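Side-chain contacts in catechol O-methyltransferase (Mycobacterium tuberculosis, PDB 6JCL), which catalyses metal-dependent transfer of a methyl group from S-adenosyl-L-methionine to catechol-like compounds, giving guaiacols and S-adenosyl-L-homocysteine: residues A[19-24]-A[75-80]; A[11-16]-A[43-48]; A[53-58]-A[159-164]; A[103-108]-A[114-119]. All coordinates share one frame; numbering follows the deposited sequence.

Contact 1: A[19-24]-A[75-80]; sequences TLVGDD and TIWLAR
D24 and R80 meet head on in a two-pronged salt bridge. NH1 of R80 donates to D24 OD1 over 3.0 Å in a fairly straight bond (165°); that oxygen is met at its syn lone pair and itself lies in the guanidinium plane. NH2 of R80 reaches D24 OD2 at 2.8 Å, also on the syn side but more bent (140°) and somewhat out of both planes. Carboxylate and guanidinium are nearly coplanar, 22° apart, which lets the two nitrogens grip end-on, with NH1 also leaning weakly on OD2. Arginine suits the place because its chain, extended from CG to NE, carries the charge away from helix 73-82 to the turn at 22-24. Aspartate suits the other end, since it is also the N-cap of helix 25-36: OD1 accepts from L27 N, so one short carboxylate ties the start of that helix to helix 73-82. These helices belong to the Rossmann-like fold of class I methyltransferases and its N-terminal helical extension.

Packing on flat groups adds to the hold on the arginine. NH2 of R80 lies 3.5 Å above one face of the W77 indole, toward its rim, and W77 CE3 is at the guanidinium edge. The CG2 methyl of I76 rests on one face of the guanidinium, 3.6 Å above its plane.

The apolar part is slight. V21 CG1, anti to the backbone N, touches the edge of the W77 ring at CH2, 4.2 Å away. A large indole suits this position because its long, flat side chain reaches from helix 73-82 as far as V21, and F73 meets it edge-to-face.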
loop_
_atom_site.group_PDB
_atom_site.type_symbol
_atom_site.label_atom_id
_atom_site.label_comp_id
_atom_site.label_asym_id
_atom_site.label_seq_id
_atom_site.Cartn_x
_atom_site.Cartn_y
_atom_site.Cartn_z
ATOM N N THR A 19 17.438 5.478 -4.497
ATOM C CA THR A 19 17.318 4.479 -5.542
ATOM C C THR A 19 16.024 4.608 -6.341
ATOM O O THR A 19 16.030 4.388 -7.561
ATOM C CB THR A 19 17.433 3.102 -4.892
ATOM O OG1 THR A 19 18.730 2.994 -4.274
ATOM C CG2 THR A 19 17.260 2.007 -5.924
ATOM N N LEU A 20 14.917 4.949 -5.674
ATOM C CA LEU A 20 13.593 4.916 -6.284
ATOM C C LEU A 20 12.995 6.288 -6.536
ATOM O O LEU A 20 12.081 6.398 -7.356
ATOM C CB LEU A 20 12.624 4.115 -5.401
ATOM C CG LEU A 20 13.008 2.659 -5.139
ATOM C CD1 LEU A 20 11.954 2.031 -4.244
ATOM C CD2 LEU A 20 13.149 1.883 -6.432
ATOM N N VAL A 21 13.450 7.320 -5.842
ATOM C CA VAL A 21 12.958 8.679 -6.036
ATOM C C VAL A 21 14.022 9.561 -6.687
ATOM O O VAL A 21 13.763 10.222 -7.699
ATOM C CB VAL A 21 12.467 9.282 -4.703
ATOM C CG1 VAL A 21 11.997 10.739 -4.909
ATOM C CG2 VAL A 21 11.324 8.442 -4.127
ATOM N N GLY A 22 15.240 9.557 -6.139
ATOM C CA GLY A 22 16.316 10.371 -6.690
ATOM C C GLY A 22 16.178 11.834 -6.304
ATOM O O GLY A 22 15.461 12.200 -5.374
ATOM N N ASP A 23 16.901 12.686 -7.025
ATOM C CA ASP A 23 16.796 14.118 -6.771
ATOM C C ASP A 23 15.440 14.628 -7.244
ATOM O O ASP A 23 15.010 14.345 -8.361
ATOM C CB ASP A 23 17.925 14.880 -7.462
ATOM C CG ASP A 23 19.244 14.155 -7.383
ATOM O OD1 ASP A 23 19.806 14.080 -6.269
ATOM O OD2 ASP A 23 19.731 13.673 -8.427
ATOM N N ASP A 24 14.758 15.364 -6.378
ATOM C CA ASP A 24 13.439 15.922 -6.665
ATOM C C ASP A 24 13.469 17.374 -6.213
ATOM O O ASP A 24 13.141 17.682 -5.059
ATOM C CB ASP A 24 12.337 15.136 -5.963
ATOM C CG ASP A 24 10.949 15.482 -6.489
ATOM O OD1 ASP A 24 10.695 16.676 -6.784
ATOM O OD2 ASP A 24 10.126 14.550 -6.627
ATOM N N THR A 75 0.342 16.486 -0.625
ATOM C CA THR A 75 -0.532 17.016 -1.672
ATOM C C THR A 75 0.133 16.980 -3.042
ATOM O O THR A 75 -0.513 16.643 -4.045
ATOM C CB THR A 75 -0.907 18.449 -1.319
ATOM O OG1 THR A 75 -1.086 18.555 0.106
ATOM C CG2 THR A 75 -2.184 18.862 -2.059
ATOM N N ILE A 76 1.412 17.358 -3.103
ATOM C CA ILE A 76 2.149 17.326 -4.359
ATOM C C ILE A 76 2.146 15.916 -4.933
ATOM O O ILE A 76 1.896 15.715 -6.127
ATOM C CB ILE A 76 3.589 17.843 -4.148
ATOM C CG1 ILE A 76 3.595 19.370 -3.952
ATOM C CG2 ILE A 76 4.473 17.443 -5.327
ATOM C CD1 ILE A 76 4.932 19.933 -3.379
ATOM N N TRP A 77 2.428 14.918 -4.087
ATOM C CA TRP A 77 2.439 13.525 -4.528
ATOM C C TRP A 77 1.063 13.078 -5.014
ATOM O O TRP A 77 0.946 12.395 -6.042
ATOM C CB TRP A 77 2.899 12.640 -3.374
ATOM C CG TRP A 77 4.388 12.650 -3.102
ATOM C CD1 TRP A 77 5.017 13.130 -1.982
ATOM C CD2 TRP A 77 5.421 12.107 -3.943
ATOM N NE1 TRP A 77 6.383 12.908 -2.076
ATOM C CE2 TRP A 77 6.649 12.268 -3.258
ATOM C CE3 TRP A 77 5.422 11.476 -5.195
ATOM C CZ2 TRP A 77 7.870 11.841 -3.793
ATOM C CZ3 TRP A 77 6.647 11.057 -5.737
ATOM C CH2 TRP A 77 7.853 11.254 -5.033
ATOM N N LEU A 78 0.008 13.454 -4.293
ATOM C CA LEU A 78 -1.335 13.092 -4.741
ATOM C C LEU A 78 -1.645 13.738 -6.083
ATOM O O LEU A 78 -2.190 13.087 -6.983
ATOM C CB LEU A 78 -2.370 13.519 -3.699
ATOM C CG LEU A 78 -2.349 12.650 -2.451
ATOM C CD1 LEU A 78 -3.166 13.319 -1.338
ATOM C CD2 LEU A 78 -2.886 11.263 -2.788
ATOM N N ALA A 79 -1.247 15.005 -6.253
ATOM C CA ALA A 79 -1.531 15.713 -7.501
ATOM C C ALA A 79 -0.746 15.113 -8.656
ATOM O O ALA A 79 -1.248 15.023 -9.777
ATOM C CB ALA A 79 -1.221 17.200 -7.357
ATOM N N ARG A 80 0.481 14.673 -8.384
ATOM C CA ARG A 80 1.251 13.971 -9.399
ATOM C C ARG A 80 0.542 12.703 -9.843
ATOM O O ARG A 80 0.496 12.394 -11.045
ATOM C CB ARG A 80 2.635 13.643 -8.840
ATOM C CG ARG A 80 3.569 14.836 -8.806
ATOM C CD ARG A 80 4.806 14.474 -7.979
ATOM N NE ARG A 80 5.825 15.503 -8.109
ATOM C CZ ARG A 80 7.004 15.479 -7.497
ATOM N NH1 ARG A 80 7.863 16.470 -7.700
ATOM N NH2 ARG A 80 7.318 14.473 -6.678
#

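Contact 2: A[11-16]-A[43-48]; sequences DVDAFL and AVSAQQ. With SAH (S-adenosyl-L-homocysteine), chain I.
L16 presses its CB against the amide of Q47, with 3.6 Å from L16 CB to Q47 CD. The Q47 chain makes this possible by bending at chi2 (-51°), which turns the amide to lie along the side of helix 9-21. L16 sets its own CG beside the backbone N (chi1 -63°), leaving CB to face the amide. Each end of that amide is held elsewhere: NE2 donates to D17 OD1, and OE1 accepts from A202 N of the second subunit, so a glutamine, with both donor and acceptor, fits here.

S45 and Q48 form a capping box at the start of helix 46-58. Q48 N donates to S45 OG, while S45 N donates to Q48 OE1 at 2.9 Å, from above the carbonyl plane. Just before this cap, V44 N hydrogen-bonds OXT of S-adenosyl-L-homocysteine at 2.9 Å.

D13 slides past Q47 in the opposite direction, its carboxylate turned 55° from the amide plane and OD1 within 4.0 Å of Q47 CG. OD2 accepts from R208 N, and OD1 bonds to Q204 of the second subunit. A water joins D13 OD2 (2.6 Å) to S45 OG (2.7 Å), and a second one, weakly bound to D13 OD2, accepts from Q47 N.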
loop_
_atom_site.group_PDB
_atom_site.type_symbol
_atom_site.label_atom_id
_atom_site.label_comp_id
_atom_site.label_asym_id
_atom_site.label_seq_id
_atom_site.Cartn_x
_atom_site.Cartn_y
_atom_site.Cartn_z
ATOM N N ASP A 11 18.309 4.385 7.795
ATOM C CA ASP A 11 19.352 4.125 6.800
ATOM C C ASP A 11 18.774 3.477 5.552
ATOM O O ASP A 11 19.159 3.816 4.427
ATOM C CB ASP A 11 20.426 3.185 7.351
ATOM C CG ASP A 11 21.218 3.771 8.505
ATOM O OD1 ASP A 11 21.476 4.987 8.514
ATOM O OD2 ASP A 11 21.566 2.988 9.411
ATOM N N VAL A 12 17.885 2.503 5.741
ATOM C CA VAL A 12 17.264 1.834 4.605
ATOM C C VAL A 12 16.429 2.823 3.798
ATOM O O VAL A 12 16.491 2.836 2.565
ATOM C CB VAL A 12 16.433 0.636 5.082
ATOM C CG1 VAL A 12 15.611 0.067 3.914
ATOM C CG2 VAL A 12 17.372 -0.424 5.646
ATOM N N ASP A 13 15.685 3.701 4.475
ATOM C CA ASP A 13 14.894 4.694 3.747
ATOM C C ASP A 13 15.774 5.628 2.932
ATOM O O ASP A 13 15.378 6.069 1.849
ATOM C CB ASP A 13 14.034 5.534 4.688
ATOM C CG ASP A 13 12.548 5.137 4.668
ATOM O OD1 ASP A 13 12.176 4.089 4.083
ATOM O OD2 ASP A 13 11.744 5.893 5.247
ATOM N N ALA A 14 16.949 5.993 3.454
ATOM C CA ALA A 14 17.837 6.844 2.672
ATOM C C ALA A 14 18.249 6.155 1.377
ATOM O O ALA A 14 18.283 6.789 0.315
ATOM C CB ALA A 14 19.062 7.234 3.494
ATOM N N PHE A 15 18.548 4.849 1.443
ATOM C CA PHE A 15 18.858 4.086 0.239
ATOM C C PHE A 15 17.654 4.038 -0.705
ATOM O O PHE A 15 17.791 4.254 -1.915
ATOM C CB PHE A 15 19.319 2.670 0.627
ATOM C CG PHE A 15 19.430 1.708 -0.531
ATOM C CD1 PHE A 15 20.571 1.677 -1.337
ATOM C CD2 PHE A 15 18.405 0.802 -0.792
ATOM C CE1 PHE A 15 20.665 0.761 -2.411
ATOM C CE2 PHE A 15 18.496 -0.098 -1.851
ATOM C CZ PHE A 15 19.622 -0.117 -2.658
ATOM N N LEU A 16 16.466 3.773 -0.160
ATOM C CA LEU A 16 15.272 3.708 -0.992
ATOM C C LEU A 16 15.003 5.057 -1.648
ATOM O O LEU A 16 14.625 5.114 -2.824
ATOM C CB LEU A 16 14.069 3.263 -0.150
ATOM C CG LEU A 16 14.112 1.864 0.486
ATOM C CD1 LEU A 16 12.862 1.619 1.305
ATOM C CD2 LEU A 16 14.247 0.797 -0.578
ATOM N N ALA A 43 5.989 15.928 7.584
ATOM C CA ALA A 43 5.445 15.520 6.300
ATOM C C ALA A 43 5.665 14.034 6.057
ATOM O O ALA A 43 6.523 13.395 6.676
ATOM C CB ALA A 43 6.118 16.314 5.178
ATOM N N VAL A 44 4.900 13.484 5.110
ATOM C CA VAL A 44 5.142 12.099 4.719
ATOM C C VAL A 44 6.582 11.969 4.228
ATOM O O VAL A 44 7.164 12.906 3.674
ATOM C CB VAL A 44 4.163 11.621 3.628
ATOM C CG1 VAL A 44 2.757 11.531 4.181
ATOM C CG2 VAL A 44 4.217 12.520 2.397
ATOM N N SER A 45 7.170 10.793 4.446
ATOM C CA SER A 45 8.468 10.526 3.864
ATOM C C SER A 45 8.324 10.387 2.352
ATOM O O SER A 45 7.220 10.259 1.817
ATOM C CB SER A 45 9.052 9.247 4.437
ATOM O OG SER A 45 8.294 8.148 3.952
ATOM N N ALA A 46 9.459 10.380 1.660
ATOM C CA ALA A 46 9.393 10.273 0.202
ATOM C C ALA A 46 8.786 8.940 -0.238
ATOM O O ALA A 46 8.005 8.902 -1.193
ATOM C CB ALA A 46 10.783 10.465 -0.412
ATOM N N GLN A 47 9.139 7.827 0.425
ATOM C CA GLN A 47 8.542 6.546 0.022
ATOM C C GLN A 47 7.032 6.535 0.271
ATOM O O GLN A 47 6.256 5.971 -0.526
ATOM C CB GLN A 47 9.205 5.377 0.770
ATOM C CG GLN A 47 10.726 5.180 0.490
ATOM C CD GLN A 47 11.071 5.115 -0.994
ATOM O OE1 GLN A 47 10.637 4.211 -1.714
ATOM N NE2 GLN A 47 11.876 6.073 -1.458
ATOM N N GLN A 48 6.606 7.130 1.389
ATOM C CA GLN A 48 5.190 7.213 1.714
ATOM C C GLN A 48 4.449 8.097 0.725
ATOM O O GLN A 48 3.344 7.760 0.278
ATOM C CB GLN A 48 5.014 7.755 3.132
ATOM C CG GLN A 48 5.534 6.842 4.202
ATOM C CD GLN A 48 5.540 7.519 5.568
ATOM O OE1 GLN A 48 5.456 8.742 5.666
ATOM N NE2 GLN A 48 5.650 6.721 6.625
HETATM N N SAH I . -0.385 15.651 5.074
HETATM C CA SAH I . 0.796 16.487 5.341
HETATM C CB SAH I . 0.975 16.658 6.847
HETATM C CG SAH I . -0.268 17.155 7.578
HETATM S SD SAH I . 0.175 17.645 9.265
HETATM C C SAH I . 2.050 15.884 4.723
HETATM O O SAH I . 2.829 16.553 4.034
HETATM O OXT SAH I . 2.267 14.690 4.888
HETATM C "C5'" SAH I . -1.508 17.942 9.859
HETATM C "C4'" SAH I . -2.131 19.235 9.326
HETATM O "O4'" SAH I . -3.495 19.237 9.698
HETATM C "C3'" SAH I . -1.545 20.526 9.913
HETATM O "O3'" SAH I . -1.165 21.383 8.836
HETATM C "C2'" SAH I . -2.677 21.146 10.714
HETATM O "O2'" SAH I . -2.649 22.568 10.768
HETATM C "C1'" SAH I . -3.900 20.553 10.009
HETATM N N9 SAH I . -5.137 20.538 10.804
HETATM C C8 SAH I . -5.252 20.285 12.156
HETATM N N7 SAH I . -6.563 20.366 12.473
HETATM C C5 SAH I . -7.267 20.651 11.348
HETATM C C6 SAH I . -8.630 20.854 11.130
HETATM N N6 SAH I . -9.518 20.777 12.127
HETATM N N1 SAH I . -9.051 21.128 9.851
HETATM C C2 SAH I . -8.142 21.236 8.809
HETATM N N3 SAH I . -6.793 21.050 9.028
HETATM C C4 SAH I . -6.378 20.761 10.294
HETATM O O HOH W 1 9.159 5.925 5.249
HETATM O O HOH W 2 11.357 7.800 2.614
#

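Contact 3: A[53-58]-A[159-164]; sequences CLLAGA and GAVIVV
L55 brings a single methyl, CD2, to two valines of the strand. Its CG stands anti to the backbone N (chi1 179°), which sends the branched end out from helix 46-58 toward the sheet. CD2 lies 3.7 Å from V163 CG2, the two side chains meeting tip to tip, and 3.8 Å from V161 CG1, where they cross obliquely. One methyl is thus in contact with both V161 and V163.

Alternation explains the choice of residues. V161 and V163 point to the helix, whereas I162 between them points away, packing on helix 145-155 across the sheet. Beta-branched side chains suit an extended backbone, and a leucine is long enough to reach them from a helix. The strand is an inner one of the Rossmann-like sheet, flanked by 133-138 and 212-219; L216 of the latter touches both L55 and V161. V161 also packs on A58 of the second subunit, so this layer runs on into the dimer interface.

All the contact is dispersive, methyl on methyl in a buried setting. With no directional bond between the segments, its share of the hold comes from fit and exclusion of water, and V163 stands two residues before the metal ligand D165.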
loop_
_atom_site.group_PDB
_atom_site.type_symbol
_atom_site.label_atom_id
_atom_site.label_comp_id
_atom_site.label_asym_id
_atom_site.label_seq_id
_atom_site.Cartn_x
_atom_site.Cartn_y
_atom_site.Cartn_z
ATOM N N CYS A 53 1.110 8.725 -4.403
ATOM C CA CYS A 53 1.121 9.047 -5.828
ATOM C C CYS A 53 0.766 7.825 -6.684
ATOM O O CYS A 53 -0.090 7.893 -7.582
ATOM C CB CYS A 53 2.508 9.583 -6.186
ATOM S SG CYS A 53 2.788 9.883 -7.918
ATOM N N LEU A 54 1.412 6.690 -6.415
ATOM C CA LEU A 54 1.179 5.497 -7.221
ATOM C C LEU A 54 -0.210 4.912 -6.984
ATOM O O LEU A 54 -0.799 4.322 -7.901
ATOM C CB LEU A 54 2.263 4.465 -6.924
ATOM C CG LEU A 54 3.678 4.917 -7.334
ATOM C CD1 LEU A 54 4.705 3.828 -6.964
ATOM C CD2 LEU A 54 3.810 5.253 -8.810
ATOM N N LEU A 55 -0.731 5.058 -5.769
ATOM C CA LEU A 55 -2.089 4.611 -5.474
ATOM C C LEU A 55 -3.103 5.416 -6.274
ATOM O O LEU A 55 -3.999 4.854 -6.916
ATOM C CB LEU A 55 -2.347 4.745 -3.975
ATOM C CG LEU A 55 -3.717 4.342 -3.456
ATOM C CD1 LEU A 55 -4.027 2.906 -3.880
ATOM C CD2 LEU A 55 -3.765 4.491 -1.914
ATOM N N ALA A 56 -2.958 6.748 -6.272
ATOM C CA ALA A 56 -3.834 7.582 -7.103
ATOM C C ALA A 56 -3.699 7.220 -8.582
ATOM O O ALA A 56 -4.697 7.144 -9.308
ATOM C CB ALA A 56 -3.511 9.067 -6.891
ATOM N N GLY A 57 -2.468 6.972 -9.048
ATOM C CA GLY A 57 -2.287 6.582 -10.439
ATOM C C GLY A 57 -2.886 5.220 -10.744
ATOM O O GLY A 57 -3.480 5.012 -11.805
ATOM N N ALA A 58 -2.765 4.285 -9.805
ATOM C CA ALA A 58 -3.263 2.930 -10.018
ATOM C C ALA A 58 -4.775 2.910 -10.203
ATOM O O ALA A 58 -5.293 2.138 -11.017
ATOM C CB ALA A 58 -2.872 2.034 -8.841
ATOM N N GLY A 159 -16.368 2.173 -4.062
ATOM C CA GLY A 159 -15.068 1.653 -4.454
ATOM C C GLY A 159 -13.901 2.594 -4.217
ATOM O O GLY A 159 -12.743 2.208 -4.452
ATOM N N ALA A 160 -14.157 3.804 -3.730
ATOM C CA ALA A 160 -13.087 4.743 -3.441
ATOM C C ALA A 160 -12.152 4.202 -2.358
ATOM O O ALA A 160 -12.535 3.384 -1.510
ATOM C CB ALA A 160 -13.663 6.083 -2.972
ATOM N N VAL A 161 -10.927 4.718 -2.364
ATOM C CA VAL A 161 -9.900 4.337 -1.396
ATOM C C VAL A 161 -9.807 5.419 -0.333
ATOM O O VAL A 161 -9.751 6.610 -0.661
ATOM C CB VAL A 161 -8.537 4.151 -2.086
ATOM C CG1 VAL A 161 -7.455 3.794 -1.067
ATOM C CG2 VAL A 161 -8.626 3.073 -3.174
ATOM N N ILE A 162 -9.804 5.011 0.941
ATOM C CA ILE A 162 -9.547 5.907 2.071
ATOM C C ILE A 162 -8.255 5.455 2.726
ATOM O O ILE A 162 -8.109 4.273 3.068
ATOM C CB ILE A 162 -10.698 5.901 3.100
ATOM C CG1 ILE A 162 -12.002 6.391 2.454
ATOM C CG2 ILE A 162 -10.335 6.805 4.301
ATOM C CD1 ILE A 162 -13.284 6.168 3.339
ATOM N N VAL A 163 -7.326 6.387 2.912
ATOM C CA VAL A 163 -6.069 6.114 3.603
ATOM C C VAL A 163 -6.005 7.020 4.824
ATOM O O VAL A 163 -6.242 8.230 4.710
ATOM C CB VAL A 163 -4.858 6.349 2.682
ATOM C CG1 VAL A 163 -3.557 6.190 3.468
ATOM C CG2 VAL A 163 -4.874 5.374 1.481
ATOM N N VAL A 164 -5.704 6.438 5.987
ATOM C CA VAL A 164 -5.563 7.193 7.232
ATOM C C VAL A 164 -4.121 7.024 7.706
ATOM O O VAL A 164 -3.651 5.891 7.874
ATOM C CB VAL A 164 -6.546 6.725 8.318
ATOM C CG1 VAL A 164 -6.427 7.639 9.543
ATOM C CG2 VAL A 164 -8.008 6.670 7.784
#

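Contact 4: A[103-108]-A[114-119]; sequences VNLQRA and VEVVVG
Neither a ring nor any other flat group takes part where L105 meets V114 and V116: only methyl groups meet. The leucine brings both branches. CD1 lies 3.7 Å from V114 CG1 and likewise 3.7 Å from V116 CG2, bridging two residues on the same side of the strand, while CD2 rests on V114 CG2 at 4.0 Å. L105 runs at about a right angle to V114, and both of its methyls rest against those of the valine. With CG anti to the carbonyl carbon (chi1 -67°) and chi2 at 157°, the fork is directed from the helix to the strand.

Helix 95-107 and strand 114-118 are the second half of a beta-alpha-beta unit that starts with strand 87-92. The new strand lies at the edge of the sheet, parallel to 87-92. E115, an exposed residue between the two valines, points away from the helix, as the strand's alternation demands. Next to the contact, helix 73-82 adds to the packing, with I76 touching L105, and T75 and A79 touching V114. At the strand's end, G119 takes up a positive phi of 142° and touches S-adenosyl-L-homocysteine.

Because the touching groups are all aliphatic, this contact seats the helix by fit and burial; a polar tie between the two elements comes from R102 NH2, which donates to V116 O.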
loop_
_atom_site.group_PDB
_atom_site.type_symbol
_atom_site.label_atom_id
_atom_site.label_comp_id
_atom_site.label_asym_id
_atom_site.label_seq_id
_atom_site.Cartn_x
_atom_site.Cartn_y
_atom_site.Cartn_z
ATOM N N VAL A 103 2.436 28.083 -2.283
ATOM C CA VAL A 103 3.725 28.341 -2.928
ATOM C C VAL A 103 4.385 27.031 -3.352
ATOM O O VAL A 103 4.940 26.924 -4.459
ATOM C CB VAL A 103 4.637 29.158 -1.989
ATOM C CG1 VAL A 103 6.050 29.240 -2.559
ATOM C CG2 VAL A 103 4.068 30.553 -1.767
ATOM N N ASN A 104 4.345 26.017 -2.480
ATOM C CA ASN A 104 5.009 24.754 -2.783
ATOM C C ASN A 104 4.347 24.037 -3.957
ATOM O O ASN A 104 5.038 23.446 -4.798
ATOM C CB ASN A 104 5.021 23.861 -1.540
ATOM C CG ASN A 104 6.025 24.331 -0.511
ATOM O OD1 ASN A 104 6.927 25.114 -0.822
ATOM N ND2 ASN A 104 5.879 23.863 0.721
ATOM N N LEU A 105 3.011 24.080 -4.026
ATOM C CA LEU A 105 2.283 23.443 -5.124
ATOM C C LEU A 105 2.607 24.112 -6.452
ATOM O O LEU A 105 2.750 23.445 -7.487
ATOM C CB LEU A 105 0.778 23.518 -4.855
ATOM C CG LEU A 105 0.320 22.696 -3.657
ATOM C CD1 LEU A 105 -1.000 23.258 -3.123
ATOM C CD2 LEU A 105 0.191 21.255 -4.084
ATOM N N GLN A 106 2.723 25.436 -6.444
ATOM C CA GLN A 106 3.098 26.133 -7.662
ATOM C C GLN A 106 4.483 25.697 -8.140
ATOM O O GLN A 106 4.667 25.353 -9.319
ATOM C CB GLN A 106 3.030 27.640 -7.425
ATOM C CG GLN A 106 3.271 28.453 -8.694
ATOM C CD GLN A 106 3.745 29.860 -8.401
ATOM O OE1 GLN A 106 4.220 30.151 -7.301
ATOM N NE2 GLN A 106 3.636 30.738 -9.392
ATOM N N ARG A 107 5.474 25.688 -7.240
ATOM C CA ARG A 107 6.818 25.258 -7.641
ATOM C C ARG A 107 6.850 23.800 -8.077
ATOM O O ARG A 107 7.739 23.400 -8.833
ATOM C CB ARG A 107 7.826 25.487 -6.500
ATOM C CG ARG A 107 9.222 24.826 -6.695
ATOM C CD ARG A 107 9.897 25.279 -8.029
ATOM N NE ARG A 107 11.235 24.722 -8.265
ATOM C CZ ARG A 107 11.487 23.556 -8.862
ATOM N NH1 ARG A 107 12.738 23.153 -9.052
ATOM N NH2 ARG A 107 10.492 22.789 -9.273
ATOM N N ALA A 108 5.912 22.992 -7.631
ATOM C CA ALA A 108 5.839 21.608 -8.074
ATOM C C ALA A 108 5.070 21.460 -9.382
ATOM O O ALA A 108 4.941 20.340 -9.888
ATOM C CB ALA A 108 5.211 20.725 -6.992
ATOM N N VAL A 114 -4.896 21.821 -7.895
ATOM C CA VAL A 114 -5.074 21.712 -6.448
ATOM C C VAL A 114 -5.751 22.968 -5.923
ATOM O O VAL A 114 -5.350 24.087 -6.262
ATOM C CB VAL A 114 -3.730 21.494 -5.720
ATOM C CG1 VAL A 114 -3.952 21.342 -4.205
ATOM C CG2 VAL A 114 -2.996 20.308 -6.303
ATOM N N GLU A 115 -6.792 22.780 -5.115
ATOM C CA GLU A 115 -7.405 23.857 -4.349
ATOM C C GLU A 115 -7.140 23.597 -2.874
ATOM O O GLU A 115 -7.513 22.540 -2.353
ATOM C CB GLU A 115 -8.910 23.942 -4.616
ATOM C CG GLU A 115 -9.586 25.124 -3.961
ATOM C CD GLU A 115 -11.087 25.133 -4.186
ATOM O OE1 GLU A 115 -11.653 24.055 -4.473
ATOM O OE2 GLU A 115 -11.700 26.218 -4.092
ATOM N N VAL A 116 -6.506 24.557 -2.208
ATOM C CA VAL A 116 -6.376 24.548 -0.754
ATOM C C VAL A 116 -7.563 25.317 -0.183
ATOM O O VAL A 116 -7.767 26.499 -0.496
ATOM C CB VAL A 116 -5.039 25.168 -0.311
ATOM C CG1 VAL A 116 -4.819 25.014 1.199
ATOM C CG2 VAL A 116 -3.869 24.553 -1.090
ATOM N N VAL A 117 -8.365 24.646 0.633
ATOM C CA VAL A 117 -9.574 25.227 1.209
ATOM C C VAL A 117 -9.268 25.481 2.671
ATOM O O VAL A 117 -9.001 24.536 3.421
ATOM C CB VAL A 117 -10.781 24.288 1.056
ATOM C CG1 VAL A 117 -12.006 24.833 1.789
ATOM C CG2 VAL A 117 -11.072 24.037 -0.406
ATOM N N VAL A 118 -9.322 26.746 3.088
ATOM C CA VAL A 118 -8.834 27.120 4.408
ATOM C C VAL A 118 -9.988 27.138 5.398
ATOM O O VAL A 118 -11.040 27.741 5.140
ATOM C CB VAL A 118 -8.123 28.480 4.364
ATOM C CG1 VAL A 118 -7.620 28.872 5.746
ATOM C CG2 VAL A 118 -6.962 28.414 3.373
ATOM N N GLY A 119 -9.770 26.507 6.548
ATOM C CA GLY A 119 -10.733 26.488 7.620
ATOM C C GLY A 119 -10.732 25.139 8.300
ATOM O O GLY A 119 -10.151 24.171 7.798
#

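Contacts 1 and 2 are neighbours, their centres 11 Å apart, and share helix 9-21; Q47 packs against L20 and V21 where they meet. Contacts 2 and 3 draw on opposite ends of helix 46-58, centres 19 Å apart. Contact 1 touches contact 3 through C53 and contact 4 through T75, I76 and A79, so helix 73-82 links the two. Contacts 3 and 4, centres 20 Å apart, reach the same sheet, and contact 4 is nested within the loop closed by contact 3. Contact 1 alternates in sequence with contacts 2 and 3; contact 2 closes before 3 and 4 open. Contacts 1 and 2 join helix 9-21 to elements near the cofactor, and contacts 1 to 3 touch the second subunit.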